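Local coordinates for protein chitinase A (Cycas revoluta, PDB 4MNK) that binds N-acetylglucosamine oligosaccharides and probably hydrolyses chitin as a class V plant chitinase of glycoside hydrolase family 18, at residues E137-A140 against A141-E145. Numbering follows the deposited sequence.
Sequences ELTA and AIREE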
loop_
_atom_site.group_PDB
_atom_site.type_symbol
_atom_site.label_atom_id
_atom_site.label_comp_id
_atom_site.label_asym_id
_atom_site.label_seq_id
_atom_site.Cartn_x
_atom_site.Cartn_y
_atom_site.Cartn_z
ATOM N N GLU A 137 -9.928 4.086 20.097
ATOM C CA GLU A 137 -9.366 3.384 21.249
ATOM C C GLU A 137 -7.863 3.136 21.085
ATOM O O GLU A 137 -7.096 3.260 22.044
ATOM C CB GLU A 137 -10.130 2.080 21.502
ATOM C CG GLU A 137 -11.551 2.314 22.034
ATOM C CD GLU A 137 -12.518 1.161 21.774
ATOM O OE1 GLU A 137 -12.082 0.064 21.373
ATOM O OE2 GLU A 137 -13.735 1.360 21.982
ATOM N N LEU A 138 -7.445 2.812 19.866
ATOM C CA LEU A 138 -6.032 2.583 19.578
ATOM C C LEU A 138 -5.207 3.867 19.735
ATOM O O LEU A 138 -4.140 3.855 20.351
ATOM C CB LEU A 138 -5.856 1.977 18.182
ATOM C CG LEU A 138 -4.444 1.564 17.756
ATOM C CD1 LEU A 138 -3.783 0.613 18.757
ATOM C CD2 LEU A 138 -4.505 0.930 16.379
ATOM N N THR A 139 -5.716 4.973 19.196
ATOM C CA THR A 139 -5.064 6.278 19.343
ATOM C C THR A 139 -4.835 6.630 20.818
ATOM O O THR A 139 -3.732 7.021 21.204
ATOM C CB THR A 139 -5.877 7.394 18.649
ATOM O OG1 THR A 139 -5.965 7.119 17.246
ATOM C CG2 THR A 139 -5.228 8.763 18.849
ATOM N N ALA A 140 -5.876 6.471 21.635
ATOM C CA ALA A 140 -5.798 6.765 23.067
ATOM C C ALA A 140 -4.779 5.879 23.781
ATOM O O ALA A 140 -3.986 6.358 24.595
ATOM C CB ALA A 140 -7.171 6.631 23.715
ATOM N N ALA A 141 -4.792 4.587 23.469
ATOM C CA ALA A 141 -3.875 3.648 24.108
ATOM C C ALA A 141 -2.422 3.895 23.695
ATOM O O ALA A 141 -1.507 3.708 24.496
ATOM C CB ALA A 141 -4.285 2.223 23.821
ATOM N N ILE A 142 -2.219 4.325 22.450
ATOM C CA ILE A 142 -0.888 4.694 21.963
ATOM C C ILE A 142 -0.336 5.885 22.756
ATOM O O ILE A 142 0.822 5.878 23.183
ATOM C CB ILE A 142 -0.900 4.960 20.433
ATOM C CG1 ILE A 142 -0.895 3.627 19.674
ATOM C CG2 ILE A 142 0.282 5.830 20.010
ATOM C CD1 ILE A 142 -1.139 3.745 18.183
ATOM N N ARG A 143 -1.178 6.891 22.975
ATOM C CA ARG A 143 -0.789 8.047 23.782
ATOM C C ARG A 143 -0.517 7.674 25.240
ATOM O O ARG A 143 0.435 8.175 25.843
ATOM C CB ARG A 143 -1.828 9.162 23.669
ATOM C CG ARG A 143 -1.704 9.924 22.361
ATOM C CD ARG A 143 -2.822 10.922 22.140
ATOM N NE ARG A 143 -2.637 11.644 20.881
ATOM C CZ ARG A 143 -1.889 12.737 20.735
ATOM N NH1 ARG A 143 -1.785 13.310 19.544
ATOM N NH2 ARG A 143 -1.243 13.261 21.771
ATOM N N GLU A 144 -1.331 6.777 25.788
ATOM C CA GLU A 144 -1.155 6.297 27.162
ATOM C C GLU A 144 0.146 5.506 27.340
ATOM O O GLU A 144 0.843 5.672 28.344
ATOM C CB GLU A 144 -2.374 5.472 27.606
ATOM C CG GLU A 144 -2.286 4.851 29.012
ATOM C CD GLU A 144 -2.204 5.876 30.142
ATOM O OE1 GLU A 144 -2.546 7.061 29.930
ATOM O OE2 GLU A 144 -1.797 5.485 31.257
ATOM N N GLU A 145 0.474 4.663 26.362
ATOM C CA GLU A 145 1.703 3.870 26.406
ATOM C C GLU A 145 2.942 4.761 26.360
ATOM O O GLU A 145 3.938 4.476 27.025
ATOM C CB GLU A 145 1.729 2.836 25.275
ATOM C CG GLU A 145 2.851 1.806 25.385
ATOM C CD GLU A 145 4.139 2.226 24.685
ATOM O OE1 GLU A 145 4.145 3.246 23.961
ATOM O OE2 GLU A 145 5.155 1.523 24.856
#
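Ala141 donates its backbone N-H to Glu137 O, one turn back in the helix, with the N to O distance 3.0 Å. Its methyl group lies close to that same oxygen and faces helix 93-110, meeting Val100 and Ile104; the carboxylate of Glu137 is paired with Arg96 of that helix. Ile142 repeats the backbone link, N to Leu138 O at 2.9 Å, and adds the apolar side-chain contact of this turn. With CG1 anti to the carbonyl carbon (chi1 -79°), the longer branch starts back over Leu138 O, CG1 lying 3.3 Å from that oxygen; the extended second torsion (chi2 170°) then carries CD1 to 4.0 Å from Leu138 CG. The two aliphatic chains cross at a slant, and both are buried against Leu156 of strand 155-161. Arg143 N bonds Thr139 O at 3.1 Å. Its extended chain passes Thr139, whose CG2 lies at the guanidinium edge, 4.4 Å from Arg143 NE. The hydroxyl of Thr139 is engaged elsewhere, hydrogen-bonded to Val135 O and Gly183 O. Glu144 N closes the series on Ala140 O at 2.9 Å, and its CB rests near that oxygen, while the carboxylate leads away from the preceding turn. Glu145 continues the helix, and its carboxylate forms a salt bridge with Arg108. Successive i to i+4 bonds, with Leu138, Ala141 and Ile142 packed inward and Arg143 and Glu144 on the exposed side, mark an amphipathic alpha-helix, here the one linking adjacent parallel strands 114-119 and 155-161, as in the beta-alpha-beta units of the family 18 TIM barrel.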